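Local coordinates for protein putative hyaluronoglucosaminidase (Clostridium perfringens, PDB 6PWI) that probably hydrolyses terminal N-acetylhexosamine residues from glycans as a family 84 glycoside hydrolase, this chain holding the catalytic region and its N-terminal domain, at residues N57-D65 / L97-D108. Residues are numbered along the deposited sequence; the frame is centred on the assembly and turned at random.
Sequences NVVFEEGID and LIGINNSEGVVD
Glu61 lays its extended side chain over Gly99, with CD 3.5 Å from Gly99 CA, and carries its carboxylate into the loop that links strand 94-100 to helix 106-114. Glu61 OE1 accepts two bonds from opposite faces of the carboxylate plane: Ile100 N, 3.0 Å from OE1, comes from well above that plane (65° out of it), while Ser103 OG, 2.6 Å from OE1, arrives on the syn side. The other oxygen, Glu61 OE2, takes Asp108 N at 2.7 Å, nearly along its C-O axis, in the first turn of the helix. This grip by backbone and hydroxyl donors fixes the carboxylate's rotation, and the helix N-terminus would be expected to stabilise its negative charge. Ser103 OG also accepts from Gly105 N, closing an ST turn just before the helix; Asp108 OD2 receives Glu104 N through its anti lone pair.

Just before Glu61, strand 55-60 runs parallel to strand 94-100. Val59 pairs with Leu97 and Phe60 with Ile98, which is bonded on both sides, its N to Val59 O and its O from Glu61 N. They belong to the mixed sheet of the N-terminal domain, related by sequence to domain 2 of family 20 hydrolases and away from the predicted proton donor of the barrel. On one face Val59 CG2 lies alongside Leu97 CD2, 3.5 Å away, and Val59 CG1 meets Val106 and Val107 of the helix. The opposite face carries Phe60, whose ring edge meets Ile98 CB at CD1. Ile98 turns CG1 back beside its own N (chi1 -49°), leaving CG2 to meet Ile64 CD1 at 3.8 Å, the two side chains crossing at about a right angle; Ala147 of helix 144-158 touches both. The Ile64 and Ile100 side chains slide past each other in opposite directions, and Ile100 CD1 reaches Gly63 O in the type I turn 61-64.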
loop_
_atom_site.group_PDB
_atom_site.type_symbol
_atom_site.label_atom_id
_atom_site.label_comp_id
_atom_site.label_asym_id
_atom_site.label_seq_id
_atom_site.Cartn_x
_atom_site.Cartn_y
_atom_site.Cartn_z
ATOM N N ASN A 57 3.076 -7.329 34.038
ATOM C CA ASN A 57 3.793 -8.583 33.897
ATOM C C ASN A 57 3.646 -9.051 32.451
ATOM O O ASN A 57 2.538 -9.073 31.915
ATOM C CB ASN A 57 3.282 -9.641 34.881
ATOM C CG ASN A 57 3.913 -11.006 34.682
ATOM O OD1 ASN A 57 5.129 -11.156 34.778
ATOM N ND2 ASN A 57 3.093 -12.010 34.408
ATOM N N VAL A 58 4.780 -9.440 31.854
ATOM C CA VAL A 58 4.863 -9.850 30.465
ATOM C C VAL A 58 5.381 -11.286 30.405
ATOM O O VAL A 58 6.444 -11.594 30.947
ATOM C CB VAL A 58 5.796 -8.903 29.691
ATOM C CG1 VAL A 58 6.042 -9.399 28.279
ATOM C CG2 VAL A 58 5.265 -7.483 29.680
ATOM N N VAL A 59 4.635 -12.147 29.704
ATOM C CA VAL A 59 5.002 -13.541 29.530
ATOM C C VAL A 59 5.107 -13.836 28.037
ATOM O O VAL A 59 4.104 -13.796 27.332
ATOM C CB VAL A 59 3.969 -14.467 30.202
ATOM C CG1 VAL A 59 4.319 -15.938 30.033
ATOM C CG2 VAL A 59 3.758 -14.112 31.666
ATOM N N PHE A 60 6.322 -14.132 27.568
ATOM C CA PHE A 60 6.519 -14.587 26.203
ATOM C C PHE A 60 6.828 -16.081 26.204
ATOM O O PHE A 60 7.702 -16.537 26.931
ATOM C CB PHE A 60 7.733 -13.919 25.556
ATOM C CG PHE A 60 7.727 -12.412 25.493
ATOM C CD1 PHE A 60 6.794 -11.732 24.724
ATOM C CD2 PHE A 60 8.698 -11.677 26.159
ATOM C CE1 PHE A 60 6.810 -10.346 24.657
ATOM C CE2 PHE A 60 8.721 -10.293 26.080
ATOM C CZ PHE A 60 7.774 -9.632 25.333
ATOM N N GLU A 61 6.132 -16.832 25.351
ATOM C CA GLU A 61 6.499 -18.211 25.094
ATOM C C GLU A 61 7.831 -18.236 24.354
ATOM O O GLU A 61 8.269 -17.221 23.824
ATOM C CB GLU A 61 5.429 -18.893 24.251
ATOM C CG GLU A 61 4.171 -19.208 25.028
ATOM C CD GLU A 61 3.267 -20.179 24.294
ATOM O OE1 GLU A 61 3.598 -20.532 23.143
ATOM O OE2 GLU A 61 2.237 -20.583 24.875
ATOM N N GLU A 62 8.443 -19.423 24.298
ATOM C CA GLU A 62 9.775 -19.633 23.751
ATOM C C GLU A 62 9.787 -19.433 22.235
ATOM O O GLU A 62 10.835 -19.131 21.669
ATOM C CB GLU A 62 10.282 -21.024 24.145
ATOM C CG GLU A 62 10.575 -21.161 25.629
ATOM C CD GLU A 62 11.754 -20.342 26.132
ATOM O OE1 GLU A 62 12.777 -20.285 25.421
ATOM O OE2 GLU A 62 11.652 -19.763 27.237
ATOM N N GLY A 63 8.628 -19.600 21.587
ATOM C CA GLY A 63 8.529 -19.502 20.139
ATOM C C GLY A 63 8.470 -18.066 19.611
ATOM O O GLY A 63 8.565 -17.858 18.400
ATOM N N ILE A 64 8.305 -17.089 20.517
ATOM C CA ILE A 64 8.151 -15.684 20.168
ATOM C C ILE A 64 9.535 -15.074 19.919
ATOM O O ILE A 64 10.422 -15.184 20.766
ATOM C CB ILE A 64 7.359 -14.953 21.278
ATOM C CG1 ILE A 64 6.000 -15.602 21.575
ATOM C CG2 ILE A 64 7.234 -13.465 20.993
ATOM C CD1 ILE A 64 5.125 -15.866 20.365
ATOM N N ASP A 65 9.726 -14.446 18.746
ATOM C CA ASP A 65 11.040 -13.963 18.328
ATOM C C ASP A 65 11.276 -12.540 18.828
ATOM O O ASP A 65 10.375 -11.923 19.398
ATOM C CB ASP A 65 11.276 -14.127 16.822
ATOM C CG ASP A 65 10.440 -13.236 15.907
ATOM O OD1 ASP A 65 9.899 -12.206 16.387
ATOM O OD2 ASP A 65 10.334 -13.576 14.702
ATOM N N LEU A 97 0.293 -11.791 27.806
ATOM C CA LEU A 97 0.834 -13.089 27.428
ATOM C C LEU A 97 0.851 -13.204 25.905
ATOM O O LEU A 97 -0.175 -13.001 25.254
ATOM C CB LEU A 97 0.013 -14.234 28.044
ATOM C CG LEU A 97 -0.539 -14.064 29.463
ATOM C CD1 LEU A 97 -1.126 -15.376 29.962
ATOM C CD2 LEU A 97 0.511 -13.560 30.439
ATOM N N ILE A 98 2.023 -13.530 25.344
ATOM C CA ILE A 98 2.148 -13.747 23.913
ATOM C C ILE A 98 2.574 -15.192 23.669
ATOM O O ILE A 98 3.579 -15.647 24.217
ATOM C CB ILE A 98 3.122 -12.740 23.265
ATOM C CG1 ILE A 98 2.829 -11.292 23.676
ATOM C CG2 ILE A 98 3.138 -12.909 21.752
ATOM C CD1 ILE A 98 1.464 -10.772 23.263
ATOM N N GLY A 99 1.812 -15.902 22.827
ATOM C CA GLY A 99 2.050 -17.320 22.650
ATOM C C GLY A 99 1.650 -17.816 21.269
ATOM O O GLY A 99 1.029 -17.089 20.499
ATOM N N ILE A 100 2.002 -19.077 20.994
ATOM C CA ILE A 100 1.724 -19.718 19.722
ATOM C C ILE A 100 0.816 -20.918 19.968
ATOM O O ILE A 100 1.016 -21.674 20.911
ATOM C CB ILE A 100 3.039 -20.103 19.014
ATOM C CG1 ILE A 100 3.766 -18.857 18.503
ATOM C CG2 ILE A 100 2.810 -21.134 17.908
ATOM C CD1 ILE A 100 5.237 -19.078 18.248
ATOM N N ASN A 101 -0.184 -21.072 19.101
ATOM C CA ASN A 101 -1.162 -22.140 19.186
ATOM C C ASN A 101 -0.476 -23.501 19.057
ATOM O O ASN A 101 0.397 -23.678 18.203
ATOM C CB ASN A 101 -2.240 -21.943 18.123
ATOM C CG ASN A 101 -3.194 -23.110 18.057
ATOM O OD1 ASN A 101 -3.972 -23.332 18.985
ATOM N ND2 ASN A 101 -3.113 -23.864 16.974
ATOM N N ASN A 102 -0.880 -24.437 19.934
ATOM C CA ASN A 102 -0.405 -25.816 19.981
ATOM C C ASN A 102 1.071 -25.924 20.373
ATOM O O ASN A 102 1.725 -26.894 20.004
ATOM C CB ASN A 102 -0.621 -26.571 18.668
ATOM C CG ASN A 102 -2.059 -26.967 18.423
ATOM O OD1 ASN A 102 -2.915 -26.837 19.298
ATOM N ND2 ASN A 102 -2.334 -27.454 17.225
ATOM N N SER A 103 1.589 -24.952 21.133
ATOM C CA SER A 103 2.968 -25.006 21.601
ATOM C C SER A 103 3.061 -25.780 22.917
ATOM O O SER A 103 4.136 -26.260 23.277
ATOM C CB SER A 103 3.531 -23.624 21.764
ATOM O OG SER A 103 2.952 -22.996 22.901
ATOM N N GLU A 104 1.923 -25.868 23.620
ATOM C CA GLU A 104 1.788 -26.379 24.980
ATOM C C GLU A 104 2.658 -25.566 25.929
ATOM O O GLU A 104 3.085 -26.066 26.970
ATOM C CB GLU A 104 2.025 -27.887 25.077
ATOM C CG GLU A 104 1.271 -28.644 24.013
ATOM C CD GLU A 104 0.870 -30.058 24.371
ATOM O OE1 GLU A 104 0.023 -30.217 25.268
ATOM O OE2 GLU A 104 1.397 -30.991 23.744
ATOM N N GLY A 105 2.905 -24.312 25.533
ATOM C CA GLY A 105 3.517 -23.317 26.392
ATOM C C GLY A 105 2.480 -22.694 27.321
ATOM O O GLY A 105 1.288 -23.007 27.246
ATOM N N VAL A 106 2.963 -21.801 28.189
ATOM C CA VAL A 106 2.154 -21.189 29.229
ATOM C C VAL A 106 0.929 -20.520 28.607
ATOM O O VAL A 106 -0.183 -20.670 29.115
ATOM C CB VAL A 106 2.995 -20.197 30.059
ATOM C CG1 VAL A 106 2.148 -19.439 31.073
ATOM C CG2 VAL A 106 4.167 -20.893 30.737
ATOM N N VAL A 107 1.134 -19.802 27.496
ATOM C CA VAL A 107 0.066 -19.009 26.906
ATOM C C VAL A 107 -0.898 -19.918 26.147
ATOM O O VAL A 107 -2.108 -19.702 26.183
ATOM C CB VAL A 107 0.602 -17.870 26.020
ATOM C CG1 VAL A 107 -0.534 -17.022 25.475
ATOM C CG2 VAL A 107 1.615 -17.008 26.758
ATOM N N ASP A 108 -0.357 -20.933 25.463
ATOM C CA ASP A 108 -1.193 -21.919 24.801
ATOM C C ASP A 108 -2.098 -22.568 25.844
ATOM O O ASP A 108 -3.298 -22.734 25.618
ATOM C CB ASP A 108 -0.359 -22.938 24.016
ATOM C CG ASP A 108 -1.194 -23.960 23.254
ATOM O OD1 ASP A 108 -2.282 -23.593 22.758
ATOM O OD2 ASP A 108 -0.759 -25.122 23.161
#